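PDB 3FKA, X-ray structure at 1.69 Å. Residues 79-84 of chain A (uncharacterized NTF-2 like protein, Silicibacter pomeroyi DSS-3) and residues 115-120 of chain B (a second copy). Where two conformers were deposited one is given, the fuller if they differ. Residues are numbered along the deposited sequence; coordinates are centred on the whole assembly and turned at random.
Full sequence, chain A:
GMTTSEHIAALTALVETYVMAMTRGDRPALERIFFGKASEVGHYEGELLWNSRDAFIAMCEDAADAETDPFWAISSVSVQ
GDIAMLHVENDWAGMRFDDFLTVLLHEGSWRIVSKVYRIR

Chain A (79-84) VQGDIA
Chain B, residues 115-120: KVYRIR

A tight hairpin turn often presents side chains and exposed backbone together, and a neighbouring strand can exploit both; the contact between two copies of this NTF-2 like protein is a compact example. In chain A, strand residues Val A79 and Gln A80 (phi/psi -138/134 and -133/106) lead into a type II' turn from Gln A80 to Ile A83, with Gly A81 at 58/-119 and Asp A82 at -98/15. Extended geometry resumes at Ile A83 (-122/152) and Ala A84 (-143/158). Two backbone hydrogen bonds close the turn, Gln A80 N to Ile A83 O at 2.9 Å and Ile A83 N to Gln A80 O at 3.0 Å. Chain B is extended from Lys B115 to Ile B119, with phi between -144 and -95 and psi between 124 and 161, and ends at the carboxylate of Arg B120. The register places the CA atoms of Ile A83 and Arg B118 6.6 Å apart; Val A79 to Gln A80 runs obliquely in the same general sense as the chain B strand, Ile A83 to Ala A84 obliquely in the reverse sense, and no direct backbone hydrogen bond joins the stretches.

Side chains supply most of the contact, often against backbone atoms, and 340 Å² is buried in total. Alternation along the chain B strand directs Val B116 and Arg B118 toward the turn and Tyr B117 (chi1 p) away. Ile A83, chi1 p and chi2 t, fills the space before this strand: its CB lies 4.1 Å from Val B116 CG2 (chi1 m), its CG1 3.9 Å from Arg B118 CG, and its CG2 3.5 Å from Tyr B117 O. A branched aliphatic residue suits this buried site because it can meet both a valine and the methylenes of an arginine.

Arg B118 covers the turn. With chi1 and chi2 both p, chi3 t and chi4 -112°, it bends at chi1 and chi2 yet reaches out toward the turn, so that one face of its guanidinium lies over Gln A80 C and Gly A81 N. Its NH2 donates a weak hydrogen bond to Gln A80 OE1 (2.9 Å, 127°), the glutamine being m at chi1 and chi2 with chi3 -44°. Gly A81 CA approaches Arg B118 NH1 to 3.5 Å. Glycine fits doubly here: positive phi favours it, and an ideal CB would clash with Arg B118 NH1 at 2.6 Å.

Asp A82, chi1 p and chi2 9°, starts sideways, but its end comes nearer, bringing OD1 to 3.4 Å from Arg B118 CB. One water donates to Asp A82 OD1 (2.8 Å) and to Tyr B117 O (2.7 Å), bridging two acceptors that could not hydrogen-bond to each other.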

ATOM      1  N   VAL A  79       3.581  -0.589  -7.730  1.00 21.79           N
ATOM      2  CA  VAL A  79       4.155  -1.186  -8.923  1.00 21.86           C
ATOM      3  C   VAL A  79       5.388  -2.022  -8.599  1.00 22.12           C
ATOM      4  O   VAL A  79       6.198  -1.606  -7.776  1.00 21.31           O
ATOM      5  CB  VAL A  79       4.613  -0.093  -9.904  1.00 22.72           C
ATOM      6  CG1 VAL A  79       5.195  -0.714 -11.144  1.00 22.75           C
ATOM      7  CG2 VAL A  79       3.440   0.831 -10.260  1.00 23.03           C
ATOM      8  N   GLN A  80       5.454  -3.235  -9.164  1.00 21.69           N
ATOM      9  CA  GLN A  80       6.608  -4.117  -9.051  1.00 22.57           C
ATOM     10  C   GLN A  80       6.830  -4.588 -10.482  1.00 22.60           C
ATOM     11  O   GLN A  80       6.045  -5.362 -11.007  1.00 22.11           O
ATOM     12  CB  GLN A  80       6.386  -5.273  -8.086  1.00 22.75           C
ATOM     13  CG  GLN A  80       6.367  -4.875  -6.612  1.00 23.21           C
ATOM     14  CD  GLN A  80       7.729  -4.432  -6.100  1.00 23.81           C
ATOM     15  OE1 GLN A  80       8.740  -5.055  -6.376  1.00 24.39           O
ATOM     16  NE2 GLN A  80       7.759  -3.354  -5.346  1.00 24.98           N
ATOM     17  N   GLY A  81       7.867  -4.071 -11.138  1.00 22.85           N
ATOM     18  CA  GLY A  81       8.136  -4.454 -12.513  1.00 23.11           C
ATOM     19  C   GLY A  81       6.950  -4.148 -13.413  1.00 22.96           C
ATOM     20  O   GLY A  81       6.474  -3.018 -13.459  1.00 23.93           O
ATOM     21  N   ASP A  82       6.408  -5.192 -14.024  1.00 22.49           N
ATOM     22  CA  ASP A  82       5.295  -5.050 -14.964  1.00 22.92           C
ATOM     23  C   ASP A  82       3.929  -5.333 -14.341  1.00 22.56           C
ATOM     24  O   ASP A  82       2.958  -5.534 -15.082  1.00 22.60           O
ATOM     25  CB  ASP A  82       5.531  -5.895 -16.238  1.00 23.77           C
ATOM     26  CG  ASP A  82       5.603  -7.395 -15.994  1.00 24.61           C
ATOM     27  OD1 ASP A  82       5.308  -7.879 -14.893  1.00 25.21           O
ATOM     28  OD2 ASP A  82       5.967  -8.108 -16.960  1.00 25.16           O
ATOM     29  N   ILE A  83       3.833  -5.364 -13.008  1.00 22.17           N
ATOM     30  CA  ILE A  83       2.532  -5.547 -12.370  1.00 22.25           C
ATOM     31  C   ILE A  83       2.230  -4.363 -11.436  1.00 22.05           C
ATOM     32  O   ILE A  83       3.147  -3.725 -10.908  1.00 21.77           O
ATOM     33  CB  ILE A  83       2.384  -6.928 -11.621  1.00 22.77           C
ATOM     34  CG1 ILE A  83       3.445  -7.097 -10.537  1.00 23.04           C
ATOM     35  CG2 ILE A  83       2.401  -8.061 -12.654  1.00 23.39           C
ATOM     36  CD1 ILE A  83       3.218  -8.266  -9.582  1.00 22.67           C
ATOM     37  N   ALA A  84       0.941  -4.085 -11.255  1.00 22.07           N
ATOM     38  CA  ALA A  84       0.487  -3.000 -10.387  1.00 22.07           C
ATOM     39  C   ALA A  84      -0.776  -3.346  -9.625  1.00 22.96           C
ATOM     40  O   ALA A  84      -1.531  -4.228 -10.043  1.00 20.57           O
ATOM     41  CB  ALA A  84       0.262  -1.726 -11.203  1.00 22.64           C
TER
ATOM     42  N   LYS B 115      -4.451 -13.744  -8.697  1.00 25.50           N
ATOM     43  CA  LYS B 115      -3.045 -13.545  -8.391  0.50 25.08           C
ATOM     44  C   LYS B 115      -2.330 -13.074  -9.649  1.00 25.39           C
ATOM     45  O   LYS B 115      -2.429 -13.722 -10.675  1.00 26.37           O
ATOM     46  CB  LYS B 115      -2.359 -14.833  -7.955  0.50 25.32           C
ATOM     47  CG  LYS B 115      -0.896 -14.645  -7.455  0.50 25.30           C
ATOM     48  CD  LYS B 115      -0.036 -15.898  -7.671  0.50 25.08           C
ATOM     49  CE  LYS B 115      -0.675 -17.173  -7.135  0.50 24.92           C
ATOM     50  NZ  LYS B 115       0.197 -18.333  -7.418  0.50 25.00           N
ATOM     51  N   VAL B 116      -1.648 -11.923  -9.573  1.00 24.36           N
ATOM     52  CA  VAL B 116      -0.810 -11.450 -10.692  0.50 24.10           C
ATOM     53  C   VAL B 116       0.582 -11.518 -10.101  1.00 24.46           C
ATOM     54  O   VAL B 116       0.749 -11.343  -8.885  1.00 24.32           O
ATOM     55  CB  VAL B 116      -1.109 -10.053 -11.293  0.50 23.74           C
ATOM     56  CG1 VAL B 116      -2.493 -10.043 -11.948  0.50 23.36           C
ATOM     57  CG2 VAL B 116      -0.956  -8.950 -10.265  0.50 23.25           C
ATOM     58  N   TYR B 117       1.566 -11.845 -10.939  1.00 23.76           N
ATOM     59  CA  TYR B 117       2.925 -11.968 -10.476  1.00 23.59           C
ATOM     60  C   TYR B 117       3.941 -11.491 -11.489  1.00 22.91           C
ATOM     61  O   TYR B 117       3.648 -11.329 -12.702  1.00 22.81           O
ATOM     62  CB  TYR B 117       3.241 -13.453 -10.155  1.00 23.86           C
ATOM     63  CG  TYR B 117       3.257 -14.306 -11.415  1.00 24.20           C
ATOM     64  CD1 TYR B 117       4.412 -14.416 -12.212  1.00 23.65           C
ATOM     65  CD2 TYR B 117       2.101 -14.937 -11.855  1.00 24.20           C
ATOM     66  CE1 TYR B 117       4.417 -15.131 -13.397  1.00 24.15           C
ATOM     67  CE2 TYR B 117       2.112 -15.685 -13.046  1.00 24.08           C
ATOM     68  CZ  TYR B 117       3.268 -15.772 -13.809  1.00 24.37           C
ATOM     69  OH  TYR B 117       3.263 -16.516 -14.979  1.00 25.03           O
ATOM     70  N   ARG B 118       5.137 -11.218 -10.991  1.00 22.96           N
ATOM     71  CA  ARG B 118       6.261 -10.912 -11.865  1.00 22.85           C
ATOM     72  C   ARG B 118       7.445 -11.653 -11.259  1.00 23.06           C
ATOM     73  O   ARG B 118       7.537 -11.797 -10.040  1.00 23.06           O
ATOM     74  CB  ARG B 118       6.510  -9.415 -12.089  1.00 23.69           C
ATOM     75  CG  ARG B 118       7.068  -8.577 -10.957  1.00 23.81           C
ATOM     76  CD  ARG B 118       8.587  -8.768 -10.682  1.00 24.41           C
ATOM     77  NE  ARG B 118       9.045  -7.881  -9.619  1.00 24.17           N
ATOM     78  CZ  ARG B 118       9.879  -6.846  -9.750  1.00 25.17           C
ATOM     79  NH1 ARG B 118      10.443  -6.500 -10.906  1.00 25.83           N
ATOM     80  NH2 ARG B 118      10.174  -6.143  -8.664  1.00 25.29           N
ATOM     81  N   ILE B 119       8.325 -12.138 -12.116  1.00 23.11           N
ATOM     82  CA  ILE B 119       9.514 -12.844 -11.677  1.00 24.46           C
ATOM     83  C   ILE B 119      10.640 -11.836 -11.617  1.00 25.63           C
ATOM     84  O   ILE B 119      10.875 -11.098 -12.577  1.00 24.61           O
ATOM     85  CB  ILE B 119       9.889 -13.977 -12.638  1.00 24.60           C
ATOM     86  CG1 ILE B 119       8.763 -15.004 -12.706  1.00 25.21           C
ATOM     87  CG2 ILE B 119      11.213 -14.620 -12.169  1.00 25.08           C
ATOM     88  CD1 ILE B 119       8.884 -16.021 -13.801  1.00 25.57           C
ATOM     89  N   ARG B 120      11.364 -11.805 -10.498  1.00 27.26           N
ATOM     90  CA  ARG B 120      12.491 -10.884 -10.363  1.00 28.92           C
ATOM     91  C   ARG B 120      13.699 -11.404 -11.098  1.00 29.22           C
ATOM     92  O   ARG B 120      14.516 -10.588 -11.530  1.00 29.95           O
ATOM     93  CB  ARG B 120      12.857 -10.680  -8.913  1.00 30.04           C
ATOM     94  CG  ARG B 120      11.814  -9.954  -8.173  1.00 31.35           C
ATOM     95  CD  ARG B 120      12.306  -9.733  -6.793  1.00 32.99           C
ATOM     96  NE  ARG B 120      11.386  -8.913  -6.035  1.00 33.63           N
ATOM     97  CZ  ARG B 120      11.506  -8.664  -4.740  1.00 34.82           C
ATOM     98  NH1 ARG B 120      12.536  -9.145  -4.030  1.00 35.46           N
ATOM     99  NH2 ARG B 120      10.596  -7.900  -4.147  1.00 34.97           N
ATOM    100  OXT ARG B 120      13.866 -12.618 -11.276  1.00 28.87           O
TER
HETATM  101  O   HOH W   1       4.825 -10.652 -15.000  1.00 14.23           O